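Local atomic coordinates of PHOX (Pseudomonas fluorescens, PDB entry 4A9V), a protein that hydrolyses phosphate monoesters as an alkaline phosphatase, using a complex iron-calcium cofactor held in a beta-propeller. Residues Trp490-Gly495 / Asn509-Ala514; Tyr399-Asn404 / Asp479-Asp484; Met474-Asp479 / Ala504-Asn509; Thr470-Phe475 / Ile521-Val526; Ile529-Thr534 / Val547-Pro552. One frame throughout, in Å; residues are numbered along the deposited sequence.

Contact 1: Trp490-Gly495 / Asn509-Ala514; sequences WILTDG and NQMLCA. With CA (calcium ion), chain R; LI (lithium ion), chain G.
Strands 490-493 and 510-514 run antiparallel as neighbours in their sheet. The tight part is the I491-L512 hydrogen-bonded pair, where L512 N reaches I491 O almost straight at 2.8 Å and in the carbonyl plane, while the return bond from I491 N meets L512 O from above its carbonyl plane. Beside this pair the C513 thiol, anti to its backbone N, sits over the centre of the W490 six-membered ring, with SG 3.7 Å from the centroid. M511 CG meets the rim of this ring, and its SD lies alongside L492 CD1 at 3.8 Å. D484 takes the indole N-H. Past T493, where the first strand ends and the second begins, packing gives way to polar links. N509 OD1 uses its lone pairs for two donors, T493 OG1 at 2.8 Å and G495 N at 2.8 Å, and T493 OG1 accepts from Q510 N. On the watery side, water 1 joins D494 OD1, G495 O and N509 ND2, and D494 spreads its carboxylate between metals, OD2 to calcium at 2.4 Å and OD1 to lithium at 2.4 Å. The pair belongs to a four-stranded antiparallel blade of the beta-propeller, and the loop just after strand 489-493 brings D494 to the metal site.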
# COMPACT_ATOMS: atom_id res chain seq x y z
N TRP A 490 0.49 5.99 -13.67
CA TRP A 490 0.74 7.04 -12.70
C TRP A 490 1.65 6.52 -11.61
O TRP A 490 1.47 5.40 -11.12
CB TRP A 490 -0.59 7.52 -12.12
CG TRP A 490 -1.51 8.09 -13.16
CD1 TRP A 490 -2.41 7.41 -13.96
CD2 TRP A 490 -1.58 9.48 -13.60
NE1 TRP A 490 -3.05 8.27 -14.82
CE2 TRP A 490 -2.59 9.53 -14.64
CE3 TRP A 490 -0.94 10.65 -13.21
CZ2 TRP A 490 -2.95 10.72 -15.26
CZ3 TRP A 490 -1.29 11.83 -13.86
CH2 TRP A 490 -2.29 11.87 -14.84
N ILE A 491 2.71 7.28 -11.32
CA ILE A 491 3.79 6.87 -10.43
C ILE A 491 3.86 7.86 -9.27
O ILE A 491 3.94 9.07 -9.49
CB ILE A 491 5.15 6.92 -11.16
CG1 ILE A 491 5.16 5.97 -12.36
CG2 ILE A 491 6.28 6.59 -10.20
CD1 ILE A 491 6.29 6.23 -13.34
N LEU A 492 3.76 7.36 -8.04
CA LEU A 492 3.69 8.20 -6.85
C LEU A 492 4.95 7.95 -6.03
O LEU A 492 5.42 6.82 -5.96
CB LEU A 492 2.44 7.83 -6.04
CG LEU A 492 1.08 8.19 -6.65
CD1 LEU A 492 0.72 7.41 -7.90
CD2 LEU A 492 -0.01 8.02 -5.61
N THR A 493 5.51 8.99 -5.41
CA THR A 493 6.78 8.82 -4.72
C THR A 493 6.72 8.98 -3.21
O THR A 493 5.95 9.77 -2.66
CB THR A 493 7.91 9.71 -5.29
OG1 THR A 493 7.78 11.07 -4.86
CG2 THR A 493 7.94 9.66 -6.79
N ASP A 494 7.59 8.22 -2.55
CA ASP A 494 7.83 8.28 -1.12
C ASP A 494 9.33 8.23 -0.87
O ASP A 494 9.88 7.20 -0.46
CB ASP A 494 7.15 7.11 -0.41
CG ASP A 494 7.57 7.00 1.04
OD1 ASP A 494 7.85 8.05 1.64
OD2 ASP A 494 7.68 5.86 1.55
N GLY A 495 10.00 9.30 -1.24
CA GLY A 495 11.44 9.34 -1.23
C GLY A 495 12.00 10.44 -0.36
O GLY A 495 11.28 11.10 0.39
N ASN A 509 8.07 15.19 -2.57
CA ASN A 509 7.44 14.03 -3.18
C ASN A 509 6.36 14.44 -4.17
O ASN A 509 5.87 15.57 -4.17
CB ASN A 509 6.91 13.10 -2.10
CG ASN A 509 7.99 12.21 -1.54
OD1 ASN A 509 8.71 11.56 -2.30
ND2 ASN A 509 8.15 12.21 -0.22
N GLN A 510 6.06 13.53 -5.08
CA GLN A 510 5.48 13.92 -6.34
C GLN A 510 4.76 12.77 -7.02
O GLN A 510 4.81 11.62 -6.56
CB GLN A 510 6.58 14.46 -7.23
CG GLN A 510 7.68 13.46 -7.51
CD GLN A 510 8.90 14.12 -8.12
OE1 GLN A 510 9.10 14.07 -9.34
NE2 GLN A 510 9.74 14.70 -7.28
N MET A 511 4.03 13.11 -8.07
CA MET A 511 3.39 12.13 -8.91
C MET A 511 3.78 12.41 -10.35
O MET A 511 3.79 13.56 -10.79
CB MET A 511 1.86 12.18 -8.74
CG MET A 511 1.11 11.14 -9.58
SD MET A 511 -0.58 10.84 -9.03
CE MET A 511 -1.33 12.43 -9.38
N LEU A 512 4.09 11.34 -11.07
CA LEU A 512 4.48 11.41 -12.47
C LEU A 512 3.56 10.52 -13.30
O LEU A 512 2.77 9.74 -12.76
CB LEU A 512 5.94 10.97 -12.65
CG LEU A 512 6.94 11.68 -11.72
CD1 LEU A 512 7.31 10.83 -10.51
CD2 LEU A 512 8.20 12.11 -12.47
N CYS A 513 3.62 10.70 -14.61
CA CYS A 513 2.82 9.92 -15.53
C CYS A 513 3.72 9.38 -16.62
O CYS A 513 4.58 10.09 -17.14
CB CYS A 513 1.73 10.80 -16.14
SG CYS A 513 0.42 9.87 -16.98
N ALA A 514 3.51 8.11 -16.98
CA ALA A 514 4.38 7.42 -17.92
C ALA A 514 3.57 6.76 -19.03
O ALA A 514 2.44 6.30 -18.83
CB ALA A 514 5.20 6.37 -17.19
CA CA R . 7.48 3.64 0.61
LI LI G . 7.52 7.29 3.92
O HOH W 1 9.06 10.39 1.78
O HOH W 2 7.12 5.46 4.18
O HOH W 3 9.42 7.91 3.81
O HOH W 4 7.97 9.83 3.86
O HOH W 5 5.40 4.25 2.01
O HOH W 6 7.60 3.10 2.94

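Contact 2: Tyr399-Asn404 / Asp479-Asp484; sequences YCTLTN and DGLGFD. With CA (calcium ion), chain R; CA (calcium ion), chain Q.
D479 OD2 is the most firmly held polar atom, gripped by two calcium ions: it lies 2.3 Å from the chain R calcium and 2.5 Å from the chain Q calcium. OD1 adds a second bond to the chain Q ion, so the carboxylate chelates one metal and bridges to the other; two positive ions would probably keep it ionised. E387 and E273 share in this calcium cluster. The D479 backbone is held from the other side, for T401 OG1 donates to a lone pair of D479 O at 2.7 Å, in the carbonyl plane. With OG1 in the crowded position between backbone N and carbonyl carbon (chi1 54°), T401 CG2 is left to meet L481 CG tip to tip at 3.6 Å. A valine here would lose the hydroxyl donor and would probably leave D479 O less firmly fixed behind the metal ligand. The edge of the F483 ring turns toward the face of Y399 in an offset edge-to-face pair, planes at 72°, with Y399 OH bound to R431. Without backbone pairing, strand 398-402, flanked by 386-391 and 428-434, thus packs one beta-propeller sheet on the next through edge strand 478-483, which pairs with 489-493.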
# COMPACT_ATOMS: atom_id res chain seq x y z
N TYR A 399 3.31 -4.24 -13.32
CA TYR A 399 4.34 -3.28 -12.93
C TYR A 399 4.44 -3.26 -11.42
O TYR A 399 3.42 -3.28 -10.73
CB TYR A 399 3.98 -1.88 -13.43
CG TYR A 399 3.89 -1.75 -14.93
CD1 TYR A 399 2.84 -2.32 -15.64
CD2 TYR A 399 4.84 -1.04 -15.65
CE1 TYR A 399 2.78 -2.27 -17.02
CE2 TYR A 399 4.78 -0.95 -17.02
CZ TYR A 399 3.76 -1.56 -17.71
OH TYR A 399 3.75 -1.51 -19.08
N CYS A 400 5.67 -3.22 -10.90
CA CYS A 400 5.92 -3.26 -9.47
C CYS A 400 7.03 -2.28 -9.14
O CYS A 400 8.12 -2.34 -9.73
CB CYS A 400 6.37 -4.68 -9.08
SG CYS A 400 6.70 -4.92 -7.32
N THR A 401 6.80 -1.39 -8.18
CA THR A 401 7.88 -0.55 -7.71
C THR A 401 8.80 -1.33 -6.78
O THR A 401 8.36 -2.17 -5.99
CB THR A 401 7.35 0.71 -7.01
OG1 THR A 401 6.44 0.32 -5.98
CG2 THR A 401 6.65 1.63 -7.99
N LEU A 402 10.09 -1.07 -6.93
CA LEU A 402 11.12 -1.56 -6.03
C LEU A 402 11.79 -0.31 -5.49
O LEU A 402 12.55 0.37 -6.20
CB LEU A 402 12.11 -2.43 -6.82
CG LEU A 402 11.52 -3.68 -7.51
CD1 LEU A 402 12.58 -4.36 -8.36
CD2 LEU A 402 10.98 -4.64 -6.46
N THR A 403 11.32 0.13 -4.32
CA THR A 403 11.40 1.55 -4.02
C THR A 403 12.85 2.01 -3.77
O THR A 403 13.21 3.12 -4.15
CB THR A 403 10.44 1.93 -2.87
OG1 THR A 403 10.27 3.35 -2.87
CG2 THR A 403 10.93 1.49 -1.51
N ASN A 404 13.64 1.16 -3.13
CA ASN A 404 15.07 1.37 -2.90
C ASN A 404 15.59 0.18 -2.08
O ASN A 404 14.80 -0.69 -1.67
CB ASN A 404 15.35 2.71 -2.20
CG ASN A 404 14.51 2.91 -0.95
OD1 ASN A 404 14.57 2.12 -0.01
ND2 ASN A 404 13.76 4.01 -0.93
N ASP A 479 6.74 4.37 -5.39
CA ASP A 479 6.08 3.60 -4.35
C ASP A 479 4.69 3.23 -4.87
O ASP A 479 4.51 2.14 -5.43
CB ASP A 479 6.08 4.43 -3.04
CG ASP A 479 5.39 3.75 -1.87
OD1 ASP A 479 4.47 2.93 -2.06
OD2 ASP A 479 5.69 4.16 -0.72
N GLY A 480 3.76 4.18 -4.86
CA GLY A 480 2.45 3.93 -5.42
C GLY A 480 2.45 3.90 -6.94
O GLY A 480 3.25 4.56 -7.60
N LEU A 481 1.47 3.18 -7.48
CA LEU A 481 1.22 3.12 -8.92
C LEU A 481 -0.28 3.06 -9.16
O LEU A 481 -1.01 2.48 -8.36
CB LEU A 481 1.85 1.86 -9.53
CG LEU A 481 3.36 1.71 -9.53
CD1 LEU A 481 3.72 0.34 -10.08
CD2 LEU A 481 4.02 2.81 -10.35
N GLY A 482 -0.72 3.55 -10.31
CA GLY A 482 -2.09 3.33 -10.74
C GLY A 482 -2.18 3.46 -12.24
O GLY A 482 -1.57 4.34 -12.82
N PHE A 483 -3.00 2.63 -12.87
CA PHE A 483 -3.39 2.83 -14.26
C PHE A 483 -4.72 3.55 -14.32
O PHE A 483 -5.62 3.29 -13.50
CB PHE A 483 -3.51 1.49 -14.99
CG PHE A 483 -2.23 1.03 -15.63
CD1 PHE A 483 -1.78 1.64 -16.79
CD2 PHE A 483 -1.51 -0.02 -15.10
CE1 PHE A 483 -0.62 1.22 -17.39
CE2 PHE A 483 -0.33 -0.43 -15.70
CZ PHE A 483 0.10 0.17 -16.86
N ASP A 484 -4.90 4.37 -15.34
CA ASP A 484 -6.23 4.80 -15.73
C ASP A 484 -6.70 4.01 -16.94
O ASP A 484 -5.98 3.17 -17.49
CB ASP A 484 -6.29 6.32 -15.96
CG ASP A 484 -5.36 6.80 -17.06
OD1 ASP A 484 -5.09 6.04 -18.00
OD2 ASP A 484 -5.00 8.00 -17.01
CA CA R . 7.48 3.64 0.61
CA CA Q . 3.91 2.83 0.38
O HOH W 7 2.62 3.44 2.83
O HOH W 8 1.41 2.67 0.25
O HOH W 9 3.05 5.10 -0.13
O HOH W 5 5.40 4.25 2.01
O HOH W 6 7.60 3.10 2.94

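Contact 3: Met474-Asp479 / Ala504-Asn509; sequences MFNSPD and AGMGNN. With CA (calcium ion), chain R; CA (calcium ion), chain Q.
Two loops of the beta-propeller meet here, the lead-in to strand 478-483 and the connection between strands 489-493 and 510-514. Apolar packing carries most of it. The M474 and M506 side chains, both extended beyond CG, cross at about a right angle: M506 CE lies 4.0 Å from M474 CB, and the two CG atoms are equally close. M506 CE also presses on the backbone, 3.4 Å from F475 O. At the far end M474 CE passes G505, where a CB would collide with this methyl, and where the backbone angles already call for glycine. An alanine in place of M506 removes the thioether arm and would probably leave M474 and the F475 carbonyl poorly covered. Polar interactions are few. N476 ND2 gives a weak hydrogen bond to M506 SD at 3.6 Å, and N476 OD1 accepts from S477 OG at 3.0 Å, the hydroxyl standing above the carbonyl plane, as well as from D496 N. The OD1 bonds tie N476 to its own loop and to the chain after D494. The closest approach between the two segments is at the tip of M474, where CE comes to 3.2 Å from A504 O.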
# COMPACT_ATOMS: atom_id res chain seq x y z
N MET A 474 13.44 13.93 -13.00
CA MET A 474 13.97 12.93 -12.07
C MET A 474 13.24 12.93 -10.73
O MET A 474 12.78 13.96 -10.23
CB MET A 474 15.47 13.11 -11.88
CG MET A 474 15.87 14.50 -11.42
SD MET A 474 17.65 14.59 -11.21
CE MET A 474 17.80 16.27 -10.61
N PHE A 475 13.23 11.75 -10.12
CA PHE A 475 12.52 11.49 -8.87
C PHE A 475 13.22 10.34 -8.15
O PHE A 475 14.10 9.68 -8.71
CB PHE A 475 11.06 11.12 -9.16
CG PHE A 475 10.91 9.89 -10.02
CD1 PHE A 475 10.94 9.98 -11.41
CD2 PHE A 475 10.77 8.63 -9.44
CE1 PHE A 475 10.81 8.84 -12.19
CE2 PHE A 475 10.66 7.50 -10.23
CZ PHE A 475 10.70 7.60 -11.61
N ASN A 476 12.83 10.07 -6.91
CA ASN A 476 13.38 8.91 -6.21
C ASN A 476 12.31 8.18 -5.43
O ASN A 476 11.29 8.76 -5.03
CB ASN A 476 14.56 9.30 -5.31
CG ASN A 476 14.13 9.95 -4.01
OD1 ASN A 476 14.04 9.29 -2.98
ND2 ASN A 476 13.93 11.27 -4.05
N SER A 477 12.54 6.88 -5.24
CA SER A 477 11.70 6.03 -4.41
C SER A 477 10.25 5.99 -4.89
O SER A 477 9.32 6.27 -4.13
CB SER A 477 11.78 6.48 -2.95
OG SER A 477 13.12 6.50 -2.49
N PRO A 478 10.04 5.56 -6.13
CA PRO A 478 8.67 5.29 -6.55
C PRO A 478 8.04 4.23 -5.64
O PRO A 478 8.72 3.33 -5.16
CB PRO A 478 8.84 4.76 -7.98
CG PRO A 478 10.19 4.10 -7.95
CD PRO A 478 11.03 4.97 -7.05
N ASP A 479 6.74 4.37 -5.39
CA ASP A 479 6.08 3.60 -4.35
C ASP A 479 4.69 3.23 -4.87
O ASP A 479 4.51 2.14 -5.43
CB ASP A 479 6.08 4.43 -3.04
CG ASP A 479 5.39 3.75 -1.87
OD1 ASP A 479 4.47 2.93 -2.06
OD2 ASP A 479 5.69 4.16 -0.72
N ALA A 504 19.58 16.21 -5.01
CA ALA A 504 19.57 17.61 -5.45
C ALA A 504 18.77 17.74 -6.73
O ALA A 504 19.05 17.07 -7.72
CB ALA A 504 20.99 18.11 -5.65
N GLY A 505 17.78 18.63 -6.71
CA GLY A 505 16.95 18.88 -7.88
C GLY A 505 15.65 18.11 -7.92
O GLY A 505 14.84 18.32 -8.82
N MET A 506 15.45 17.19 -6.98
CA MET A 506 14.24 16.37 -6.99
C MET A 506 13.07 16.98 -6.23
O MET A 506 11.92 16.60 -6.45
CB MET A 506 14.55 14.98 -6.46
CG MET A 506 15.42 14.20 -7.43
SD MET A 506 15.95 12.62 -6.76
CE MET A 506 16.65 11.89 -8.24
N GLY A 507 13.35 17.87 -5.29
CA GLY A 507 12.30 18.54 -4.54
C GLY A 507 11.45 17.62 -3.67
O GLY A 507 11.90 16.55 -3.24
N ASN A 508 10.21 18.03 -3.45
CA ASN A 508 9.26 17.31 -2.61
C ASN A 508 8.77 16.05 -3.32
O ASN A 508 8.92 15.90 -4.54
CB ASN A 508 8.06 18.21 -2.30
CG ASN A 508 8.39 19.33 -1.33
OD1 ASN A 508 9.49 19.44 -0.80
ND2 ASN A 508 7.39 20.18 -1.08
N ASN A 509 8.07 15.19 -2.57
CA ASN A 509 7.44 14.03 -3.18
C ASN A 509 6.36 14.44 -4.17
O ASN A 509 5.87 15.57 -4.17
CB ASN A 509 6.91 13.10 -2.10
CG ASN A 509 7.99 12.21 -1.54
OD1 ASN A 509 8.71 11.56 -2.30
ND2 ASN A 509 8.15 12.21 -0.22
CA CA R . 7.48 3.64 0.61
CA CA Q . 3.91 2.83 0.38
O HOH W 7 2.62 3.44 2.83
O HOH W 8 1.41 2.67 0.25
O HOH W 9 3.05 5.10 -0.13
O HOH W 5 5.40 4.25 2.01
O HOH W 6 7.60 3.10 2.94

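Contact 4: Thr470-Phe475 / Ile521-Val526; sequences TPQNMF and IRRFMV
In this beta-propeller, strand 521-526, an edge strand of its sheet, receives the loop 470-475, which T470 folds into an ST motif by accepting from N473 N at OG1. R523 bridges the two. From CB, directed at the loop, its chain leaves with CG anti to the backbone N and runs straight until it bends at chi3 (-64°), which brings the guanidinium to the loop carbonyls. NE turns to Q510 OE1, on the adjoining strand. CZ stands 3.3 Å from Q472 O, the oxygen that takes the N-H of NH1 at 2.7 Å and a weak second bond from NH2. NH1 also reaches I16 O. NH2 has its main bond to M474 O at 2.8 Å, in the guanidinium plane but above the plane of that carbonyl, and donates to water 10, which links it to P471 O. So many carbonyl acceptors would probably stabilise the buried positive charge. Away from the arginine, F475 CE1 approaches I521 CG2 at 4.3 Å. The N473 amide is held at both ends: OD1 accepts from T470 N at 2.8 Å, while ND2 gives an almost straight bond to I521 O at 3.0 Å, 39° out of that carbonyl's plane.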
# COMPACT_ATOMS: atom_id res chain seq x y z
N THR A 470 15.71 12.04 -16.81
CA THR A 470 16.45 13.22 -17.21
C THR A 470 16.60 14.17 -16.04
O THR A 470 15.86 14.07 -15.06
CB THR A 470 15.72 13.97 -18.34
OG1 THR A 470 14.55 14.60 -17.80
CG2 THR A 470 15.34 13.04 -19.47
N PRO A 471 17.43 15.21 -16.19
CA PRO A 471 17.49 16.20 -15.12
C PRO A 471 16.17 16.92 -14.90
O PRO A 471 15.92 17.41 -13.79
CB PRO A 471 18.59 17.15 -15.59
CG PRO A 471 19.51 16.26 -16.35
CD PRO A 471 18.59 15.34 -17.10
N GLN A 472 15.32 16.97 -15.92
CA GLN A 472 14.03 17.63 -15.77
C GLN A 472 13.02 16.81 -14.97
O GLN A 472 12.31 17.37 -14.14
CB GLN A 472 13.45 18.03 -17.13
CG GLN A 472 12.28 19.00 -17.00
CD GLN A 472 10.99 18.36 -16.49
OE1 GLN A 472 10.72 17.19 -16.76
NE2 GLN A 472 10.15 19.15 -15.84
N ASN A 473 12.95 15.49 -15.21
CA ASN A 473 11.85 14.67 -14.69
C ASN A 473 12.23 13.78 -13.51
O ASN A 473 11.40 13.01 -13.02
CB ASN A 473 11.22 13.82 -15.79
CG ASN A 473 12.09 12.63 -16.19
OD1 ASN A 473 13.18 12.44 -15.66
ND2 ASN A 473 11.63 11.86 -17.17
N MET A 474 13.44 13.93 -13.00
CA MET A 474 13.97 12.93 -12.07
C MET A 474 13.24 12.93 -10.73
O MET A 474 12.78 13.96 -10.23
CB MET A 474 15.47 13.11 -11.88
CG MET A 474 15.87 14.50 -11.42
SD MET A 474 17.65 14.59 -11.21
CE MET A 474 17.80 16.27 -10.61
N PHE A 475 13.23 11.75 -10.12
CA PHE A 475 12.52 11.49 -8.87
C PHE A 475 13.22 10.34 -8.15
O PHE A 475 14.10 9.68 -8.71
CB PHE A 475 11.06 11.12 -9.16
CG PHE A 475 10.91 9.89 -10.02
CD1 PHE A 475 10.94 9.98 -11.41
CD2 PHE A 475 10.77 8.63 -9.44
CE1 PHE A 475 10.81 8.84 -12.19
CE2 PHE A 475 10.66 7.50 -10.23
CZ PHE A 475 10.70 7.60 -11.61
N ILE A 521 8.40 9.58 -19.29
CA ILE A 521 7.88 9.96 -17.98
C ILE A 521 7.85 11.48 -17.86
O ILE A 521 8.84 12.14 -18.16
CB ILE A 521 8.75 9.37 -16.85
CG1 ILE A 521 8.76 7.84 -16.93
CG2 ILE A 521 8.25 9.83 -15.50
CD1 ILE A 521 9.85 7.17 -16.12
N ARG A 522 6.71 12.02 -17.43
CA ARG A 522 6.56 13.45 -17.16
C ARG A 522 6.08 13.68 -15.74
O ARG A 522 5.19 12.98 -15.25
CB ARG A 522 5.58 14.08 -18.15
CG ARG A 522 6.03 14.00 -19.60
CD ARG A 522 5.08 14.73 -20.53
NE ARG A 522 5.49 14.48 -21.90
CZ ARG A 522 4.93 15.04 -22.97
NH1 ARG A 522 3.93 15.89 -22.83
NH2 ARG A 522 5.35 14.69 -24.17
N ARG A 523 6.63 14.68 -15.06
CA ARG A 523 6.18 15.05 -13.73
C ARG A 523 4.85 15.79 -13.81
O ARG A 523 4.71 16.73 -14.60
CB ARG A 523 7.22 15.91 -13.01
CG ARG A 523 6.93 16.10 -11.54
CD ARG A 523 7.97 16.97 -10.84
NE ARG A 523 9.29 16.36 -10.84
CZ ARG A 523 10.31 16.76 -11.60
NH1 ARG A 523 10.19 17.77 -12.45
NH2 ARG A 523 11.50 16.19 -11.45
N PHE A 524 3.89 15.36 -13.00
CA PHE A 524 2.52 15.87 -13.05
C PHE A 524 2.16 16.72 -11.83
O PHE A 524 1.46 17.73 -11.97
CB PHE A 524 1.53 14.70 -13.19
CG PHE A 524 0.09 15.12 -13.16
CD1 PHE A 524 -0.53 15.62 -14.28
CD2 PHE A 524 -0.66 14.97 -12.00
CE1 PHE A 524 -1.86 16.02 -14.24
CE2 PHE A 524 -1.99 15.34 -11.96
CZ PHE A 524 -2.60 15.84 -13.09
N MET A 525 2.54 16.28 -10.63
CA MET A 525 2.15 16.95 -9.39
C MET A 525 3.31 16.92 -8.41
O MET A 525 4.04 15.93 -8.32
CB MET A 525 0.93 16.26 -8.76
CG MET A 525 0.38 16.96 -7.54
SD MET A 525 -0.98 16.06 -6.77
CE MET A 525 -0.08 14.85 -5.82
N VAL A 526 3.46 18.00 -7.65
CA VAL A 526 4.34 18.00 -6.49
C VAL A 526 3.53 18.32 -5.25
O VAL A 526 2.63 19.17 -5.29
CB VAL A 526 5.49 19.02 -6.64
CG1 VAL A 526 6.41 18.93 -5.44
CG2 VAL A 526 6.26 18.80 -7.94
O HOH W 10 13.98 17.70 -11.72

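Contact 5: Ile529-Thr534 / Val547-Pro552; sequences IGCEVT and VGIQHP. With LI (lithium ion), chain G.
Strands 532-534 and 547-550 form an antiparallel hairpin pair, their short axes 4.8 Å apart, in which E532 and Q550 are a hydrogen-bonded pair and V533 and I549 a non-hydrogen-bonded one. E532 carries the polar face. Its CG takes the crowded position between backbone N and carbonyl carbon, and the extended chain puts OE1 2.4 Å from the lithium ion, which D494 and three waters also bind. The same oxygen accepts from H551 NE2 at 2.7 Å through its anti lone pair; the donor ring stands nearly perpendicular to the carboxylate, with E532 OE1 in the plane of the ring. The opposite ring nitrogen, H551 ND1, donates to G530 O at 2.9 Å, likewise in plane, so bonds at both nitrogens fix the rotation of the imidazole. With both nitrogens donating, H551 is probably positively charged, which would support an ionised E532. Q550 runs beside the glutamate, its amide plane 81° from the carboxylate, with NE2 bonded to N67 O. T534 CG2 leans on Q550 CB at 3.6 Å, while its hydroxyl bonds to D69, a residue of the diiron pocket. On the other face, V533 CG1 meets V547 CG2 at 3.7 Å, and I549 CG2 covers C531 CB. This apolar face packs against M525 of strand 521-526 and L492 of strand 489-493, while strand 572-578 pairs with 544-550 on its far side.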
# COMPACT_ATOMS: atom_id res chain seq x y z
N ILE A 529 5.23 20.03 2.03
CA ILE A 529 6.44 19.73 2.76
C ILE A 529 6.23 18.56 3.71
O ILE A 529 5.24 18.51 4.44
CB ILE A 529 6.92 20.98 3.52
CG1 ILE A 529 7.40 22.04 2.51
CG2 ILE A 529 8.03 20.64 4.51
CD1 ILE A 529 7.74 23.37 3.14
N GLY A 530 7.14 17.59 3.66
CA GLY A 530 7.16 16.50 4.62
C GLY A 530 6.21 15.35 4.30
O GLY A 530 6.17 14.38 5.04
N CYS A 531 5.43 15.47 3.22
CA CYS A 531 4.46 14.44 2.86
C CYS A 531 5.11 13.32 2.06
O CYS A 531 6.21 13.48 1.52
CB CYS A 531 3.29 15.03 2.06
SG CYS A 531 3.58 15.22 0.29
N GLU A 532 4.37 12.23 1.89
CA GLU A 532 4.51 11.42 0.69
C GLU A 532 3.19 11.41 -0.07
O GLU A 532 2.14 11.76 0.46
CB GLU A 532 4.96 9.99 1.02
CG GLU A 532 3.95 9.12 1.75
CD GLU A 532 4.57 7.82 2.25
OE1 GLU A 532 5.22 7.84 3.32
OE2 GLU A 532 4.42 6.78 1.57
N VAL A 533 3.29 11.14 -1.37
CA VAL A 533 2.14 11.11 -2.26
C VAL A 533 1.76 9.65 -2.43
O VAL A 533 2.61 8.83 -2.79
CB VAL A 533 2.51 11.76 -3.61
CG1 VAL A 533 1.36 11.62 -4.59
CG2 VAL A 533 2.87 13.22 -3.41
N THR A 534 0.53 9.30 -2.05
CA THR A 534 0.14 7.91 -1.96
C THR A 534 -1.37 7.80 -2.06
O THR A 534 -2.09 8.69 -1.62
CB THR A 534 0.67 7.27 -0.68
OG1 THR A 534 0.46 5.86 -0.72
CG2 THR A 534 0.05 7.90 0.57
N VAL A 547 -6.08 11.61 -5.10
CA VAL A 547 -4.73 11.25 -4.69
C VAL A 547 -4.52 11.66 -3.24
O VAL A 547 -5.03 12.69 -2.79
CB VAL A 547 -3.66 11.90 -5.62
CG1 VAL A 547 -3.74 13.42 -5.58
CG2 VAL A 547 -2.26 11.42 -5.26
N GLY A 548 -3.80 10.84 -2.49
CA GLY A 548 -3.53 11.12 -1.09
C GLY A 548 -2.25 11.89 -0.84
O GLY A 548 -1.22 11.67 -1.49
N ILE A 549 -2.33 12.77 0.16
CA ILE A 549 -1.19 13.46 0.71
C ILE A 549 -1.06 13.01 2.16
O ILE A 549 -1.91 13.32 3.00
CB ILE A 549 -1.40 14.99 0.65
CG1 ILE A 549 -1.59 15.46 -0.80
CG2 ILE A 549 -0.26 15.71 1.33
CD1 ILE A 549 -0.45 15.13 -1.75
N GLN A 550 -0.06 12.18 2.40
CA GLN A 550 0.10 11.49 3.67
C GLN A 550 1.18 12.16 4.52
O GLN A 550 2.24 12.53 4.01
CB GLN A 550 0.44 10.02 3.44
CG GLN A 550 0.33 9.15 4.68
CD GLN A 550 0.98 7.80 4.50
OE1 GLN A 550 2.13 7.71 4.08
NE2 GLN A 550 0.26 6.74 4.86
N HIS A 551 0.90 12.28 5.81
CA HIS A 551 1.80 12.88 6.80
C HIS A 551 2.48 14.15 6.35
O HIS A 551 3.67 14.33 6.59
CB HIS A 551 2.82 11.86 7.34
CG HIS A 551 3.76 11.29 6.29
ND1 HIS A 551 4.77 11.99 5.74
CD2 HIS A 551 3.83 10.00 5.76
CE1 HIS A 551 5.45 11.20 4.89
NE2 HIS A 551 4.88 9.98 4.91
N PRO A 552 1.71 15.12 5.83
CA PRO A 552 2.34 16.42 5.63
C PRO A 552 2.94 16.94 6.93
O PRO A 552 2.33 16.81 8.00
CB PRO A 552 1.18 17.30 5.16
CG PRO A 552 -0.03 16.66 5.72
CD PRO A 552 0.25 15.19 5.69
LI LI G . 7.52 7.29 3.92
O HOH W 3 9.42 7.91 3.81
O HOH W 4 7.97 9.83 3.86
O HOH W 2 7.12 5.46 4.18

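Overall arrangement
Contacts 1, 3 and 4 belong to one four-stranded blade: contact 1 joins its two middle strands, and the loop running from contact 4 through contact 3 into strand 478-483 packs F475 over the sheet face that carries L512. Contact 2 sets that blade against the sheet before it, and contact 5 lies in the sheet after it. Contacts 1, 2 and 5 lie nearer the chain centre, are buried, and send D494, D479 and E532 to the metals, D494 sharing calcium with D479 and lithium with E532. Contacts 3 and 4 lie farther out and include the exposed G505 and Q472; contact 3 rests on methionine packing, whereas contact 4 depends on arginine-carbonyl bonds.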